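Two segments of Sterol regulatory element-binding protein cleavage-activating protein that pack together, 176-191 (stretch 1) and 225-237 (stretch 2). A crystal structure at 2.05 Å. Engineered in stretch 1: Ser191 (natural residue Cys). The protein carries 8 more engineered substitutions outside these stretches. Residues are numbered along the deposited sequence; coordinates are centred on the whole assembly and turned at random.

Stretch 1 (176-191) IKSISIVSPTANRIAS
Stretch 2 (225-237) KDIYGIAMADILF

How do the two segments lie against each other? Each folds as a hairpin: strand 177-182 pairs with 187-191 (Ile179 N to Ala190 O 2.9 Å, Ile181 N to Arg188 O 2.9 Å), and 226-230 with 235-237 (Tyr228 N to Phe237 O 2.9 Å). Strands 177-182 and 226-230 run the same way at 15°, their axes 7.2 Å apart, and no backbone hydrogen bond links the segments, so side chains fill the gap. CA atoms of Lys177 and Asp226 lie 7.0 Å apart, those of Ile181 and Ala231 only 4.7 Å.

What does Ile227, the most covered residue, touch? Its CB points sideways, but chi1 57° (p) and chi2 177° (t) bring CD1 4.1 Å from Ile179 CG1 and 4.1 Å from Ala190 CB. Lys177 (t, p, t, chi4 -101°) passes alongside, its CG 3.8 Å from Ile227 CG1, and its NZ forms a salt bridge with Asp226 OD1 at 3.0 Å.

Why is Asp234 covered almost as much? At phi/psi 58/51, following the 3-10 segment 231-233, it uses chi1 -144° to bring its carboxylate to Arg188 (m, t, t, chi4 -85°). The salt bridge is two-pronged: Arg188 NE donates to Asp234 OD1 at 2.9 Å and Arg188 NH1 to Asp234 OD2 at 2.7 Å, edge-on to the guanidinium. A water 2.7 Å from Thr185 OG1 donates to Asp234 OD2, also at 2.7 Å.

How does Ile181 fit between these sites? With chi1 -50° (m) and chi2 -153° (t), it sets CG2 4.1 Å from Ala231 CB and CD1 4.0 Å from Gly229 CA. Glycine leaves room here: an ideal CB on Gly229 would lie 2.8 Å from Ile181 CD1, a clash.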

# COMPACT_ATOMS: atom_id res chain seq x y z
N ILE A 176 15.01 9.43 -2.10
CA ILE A 176 14.04 9.13 -3.19
C ILE A 176 12.75 8.47 -2.63
O ILE A 176 11.66 8.71 -3.11
CB ILE A 176 14.70 8.16 -4.21
CG1 ILE A 176 15.98 8.76 -4.82
CG2 ILE A 176 13.76 7.82 -5.34
CD1 ILE A 176 16.73 7.75 -5.67
N LYS A 177 12.88 7.62 -1.61
CA LYS A 177 11.78 6.76 -1.19
C LYS A 177 12.09 6.24 0.21
O LYS A 177 13.20 5.78 0.45
CB LYS A 177 11.69 5.59 -2.17
CG LYS A 177 10.80 4.44 -1.79
CD LYS A 177 9.35 4.84 -1.82
CE LYS A 177 8.44 3.65 -1.64
NZ LYS A 177 7.91 3.24 -2.94
N SER A 178 11.13 6.33 1.11
CA SER A 178 11.30 5.76 2.44
C SER A 178 10.12 4.88 2.71
O SER A 178 9.05 5.15 2.26
CB SER A 178 11.45 6.85 3.48
OG SER A 178 10.29 7.67 3.47
N ILE A 179 10.36 3.81 3.47
CA ILE A 179 9.32 2.93 3.93
C ILE A 179 9.55 2.49 5.36
O ILE A 179 10.70 2.53 5.91
CB ILE A 179 9.24 1.65 3.10
CG1 ILE A 179 10.57 0.90 3.16
CG2 ILE A 179 8.80 2.01 1.70
CD1 ILE A 179 10.56 -0.47 2.49
N SER A 180 8.45 2.11 5.97
CA SER A 180 8.50 1.57 7.35
C SER A 180 8.40 0.06 7.30
O SER A 180 7.64 -0.48 6.52
CB SER A 180 7.39 2.20 8.17
OG SER A 180 6.24 1.46 8.09
N ILE A 181 9.16 -0.62 8.14
CA ILE A 181 8.98 -2.03 8.36
C ILE A 181 8.82 -2.32 9.87
O ILE A 181 9.80 -2.26 10.62
CB ILE A 181 10.23 -2.70 7.85
CG1 ILE A 181 10.49 -2.17 6.41
CG2 ILE A 181 10.13 -4.20 7.95
CD1 ILE A 181 11.22 -3.07 5.50
N VAL A 182 7.60 -2.62 10.27
CA VAL A 182 7.21 -2.94 11.65
C VAL A 182 7.30 -4.44 11.66
O VAL A 182 6.42 -5.11 11.20
CB VAL A 182 5.79 -2.44 11.93
CG1 VAL A 182 5.30 -2.81 13.35
CG2 VAL A 182 5.75 -0.96 11.75
N SER A 183 8.42 -4.97 12.07
CA SER A 183 8.64 -6.39 11.87
C SER A 183 8.46 -7.11 13.21
O SER A 183 8.38 -6.45 14.20
CB SER A 183 10.04 -6.61 11.32
OG SER A 183 10.95 -7.05 12.32
N PRO A 184 8.46 -8.47 13.24
CA PRO A 184 8.41 -9.13 14.56
C PRO A 184 9.67 -8.94 15.42
O PRO A 184 9.62 -9.07 16.64
CB PRO A 184 8.18 -10.59 14.19
CG PRO A 184 7.53 -10.56 12.84
CD PRO A 184 8.32 -9.46 12.16
N THR A 185 10.77 -8.52 14.81
CA THR A 185 12.04 -8.39 15.51
C THR A 185 12.27 -6.94 15.89
O THR A 185 12.78 -6.66 16.96
CB THR A 185 13.17 -9.02 14.66
OG1 THR A 185 12.95 -10.44 14.58
CG2 THR A 185 14.55 -8.75 15.24
N ALA A 186 11.90 -6.01 15.02
CA ALA A 186 12.21 -4.58 15.27
C ALA A 186 11.38 -3.64 14.42
O ALA A 186 10.79 -4.05 13.40
CB ALA A 186 13.67 -4.33 15.01
N ASN A 187 11.27 -2.39 14.88
CA ASN A 187 10.81 -1.30 14.04
C ASN A 187 11.94 -0.81 13.20
O ASN A 187 13.02 -0.64 13.70
CB ASN A 187 10.26 -0.18 14.87
CG ASN A 187 8.96 -0.56 15.54
OD1 ASN A 187 8.31 -1.54 15.15
ND2 ASN A 187 8.49 0.31 16.46
N ARG A 188 11.71 -0.66 11.91
CA ARG A 188 12.76 -0.27 10.97
C ARG A 188 12.27 0.79 10.04
O ARG A 188 11.10 0.83 9.71
CB ARG A 188 13.19 -1.47 10.18
CG ARG A 188 13.58 -2.68 10.95
CD ARG A 188 14.26 -3.70 10.04
NE ARG A 188 14.19 -5.09 10.53
CZ ARG A 188 15.04 -5.65 11.41
NH1 ARG A 188 14.88 -6.89 11.83
NH2 ARG A 188 16.03 -4.95 11.91
N ILE A 189 13.15 1.72 9.69
CA ILE A 189 12.87 2.70 8.64
C ILE A 189 13.93 2.58 7.58
O ILE A 189 15.15 2.73 7.88
CB ILE A 189 12.92 4.14 9.18
CG1 ILE A 189 12.02 4.28 10.39
CG2 ILE A 189 12.53 5.12 8.12
CD1 ILE A 189 10.54 4.27 10.05
N ALA A 190 13.51 2.38 6.34
CA ALA A 190 14.44 2.11 5.23
C ALA A 190 14.31 3.23 4.23
O ALA A 190 13.18 3.62 3.91
CB ALA A 190 14.12 0.78 4.57
N SER A 191 15.45 3.74 3.73
CA SER A 191 15.47 4.87 2.82
C SER A 191 16.40 4.64 1.62
O SER A 191 17.53 4.25 1.76
CB SER A 191 15.86 6.16 3.56
OG SER A 191 15.15 6.29 4.79
N LYS A 225 16.14 1.59 -8.14
CA LYS A 225 14.92 2.24 -8.61
C LYS A 225 13.82 2.33 -7.53
O LYS A 225 12.95 3.21 -7.59
CB LYS A 225 14.39 1.48 -9.82
CG LYS A 225 15.30 1.47 -11.05
CD LYS A 225 15.47 2.90 -11.55
CE LYS A 225 16.09 3.03 -12.95
NZ LYS A 225 15.28 2.39 -14.00
N ASP A 226 13.84 1.40 -6.56
CA ASP A 226 12.75 1.39 -5.58
C ASP A 226 13.08 0.40 -4.46
O ASP A 226 13.94 -0.48 -4.57
CB ASP A 226 11.40 0.98 -6.22
CG ASP A 226 10.20 1.75 -5.62
OD1 ASP A 226 10.35 2.35 -4.50
OD2 ASP A 226 9.09 1.71 -6.25
N ILE A 227 12.37 0.58 -3.38
CA ILE A 227 12.38 -0.37 -2.26
C ILE A 227 10.96 -0.61 -1.81
O ILE A 227 10.11 0.30 -1.88
CB ILE A 227 13.23 0.12 -1.07
CG1 ILE A 227 12.81 1.49 -0.52
CG2 ILE A 227 14.67 0.18 -1.45
CD1 ILE A 227 13.63 1.90 0.69
N TYR A 228 10.67 -1.83 -1.33
CA TYR A 228 9.30 -2.14 -0.90
C TYR A 228 9.45 -3.19 0.19
O TYR A 228 10.31 -4.07 0.07
CB TYR A 228 8.42 -2.65 -2.06
CG TYR A 228 6.96 -2.77 -1.70
CD1 TYR A 228 6.48 -3.95 -1.11
CD2 TYR A 228 6.06 -1.73 -1.88
CE1 TYR A 228 5.15 -4.08 -0.72
CE2 TYR A 228 4.69 -1.89 -1.52
CZ TYR A 228 4.30 -3.06 -0.92
OH TYR A 228 3.03 -3.33 -0.53
N GLY A 229 8.66 -3.10 1.23
CA GLY A 229 8.83 -4.03 2.40
C GLY A 229 7.64 -4.95 2.62
O GLY A 229 6.51 -4.59 2.29
N ILE A 230 7.87 -6.16 3.08
CA ILE A 230 6.76 -7.02 3.65
C ILE A 230 7.16 -7.13 5.11
O ILE A 230 8.06 -7.91 5.49
CB ILE A 230 6.68 -8.39 3.04
CG1 ILE A 230 6.74 -8.31 1.54
CG2 ILE A 230 5.53 -9.24 3.60
CD1 ILE A 230 5.46 -8.36 0.86
N ALA A 231 6.50 -6.34 5.92
CA ALA A 231 6.96 -6.09 7.25
C ALA A 231 6.89 -7.37 8.10
O ALA A 231 7.86 -7.71 8.81
CB ALA A 231 6.14 -4.94 7.87
N MET A 232 5.84 -8.12 7.97
CA MET A 232 5.72 -9.31 8.86
C MET A 232 6.73 -10.43 8.57
O MET A 232 6.90 -11.31 9.41
CB MET A 232 4.30 -9.93 8.81
CG MET A 232 3.75 -10.16 7.43
SD MET A 232 2.08 -10.91 7.42
CE MET A 232 1.41 -10.30 8.97
N ALA A 233 7.31 -10.43 7.35
CA ALA A 233 8.31 -11.40 6.93
C ALA A 233 9.71 -10.87 7.22
O ALA A 233 10.68 -11.58 7.06
CB ALA A 233 8.13 -11.71 5.42
N ASP A 234 9.81 -9.59 7.59
CA ASP A 234 11.07 -8.86 7.78
C ASP A 234 11.94 -8.90 6.44
O ASP A 234 13.12 -9.21 6.43
CB ASP A 234 11.86 -9.37 8.97
CG ASP A 234 12.58 -8.28 9.71
OD1 ASP A 234 12.60 -7.13 9.25
OD2 ASP A 234 13.04 -8.56 10.84
N ILE A 235 11.29 -8.56 5.36
CA ILE A 235 11.89 -8.61 4.05
C ILE A 235 11.79 -7.25 3.40
O ILE A 235 10.73 -6.61 3.49
CB ILE A 235 11.15 -9.58 3.15
CG1 ILE A 235 11.55 -11.00 3.56
CG2 ILE A 235 11.57 -9.40 1.69
CD1 ILE A 235 10.68 -12.02 2.93
N LEU A 236 12.87 -6.85 2.73
CA LEU A 236 12.90 -5.70 1.86
C LEU A 236 13.24 -6.11 0.45
O LEU A 236 14.19 -6.94 0.24
CB LEU A 236 13.97 -4.75 2.35
CG LEU A 236 14.09 -3.45 1.57
CD1 LEU A 236 14.27 -2.25 2.44
CD2 LEU A 236 15.26 -3.49 0.59
N PHE A 237 12.49 -5.56 -0.52
CA PHE A 237 12.73 -5.82 -1.95
C PHE A 237 13.44 -4.55 -2.48
O PHE A 237 12.96 -3.42 -2.26
CB PHE A 237 11.44 -6.08 -2.72
CG PHE A 237 10.77 -7.36 -2.40
CD1 PHE A 237 9.96 -7.48 -1.28
CD2 PHE A 237 10.91 -8.46 -3.21
CE1 PHE A 237 9.36 -8.68 -0.97
CE2 PHE A 237 10.33 -9.62 -2.90
CZ PHE A 237 9.53 -9.73 -1.81
O HOH W 1 11.89 -10.61 12.15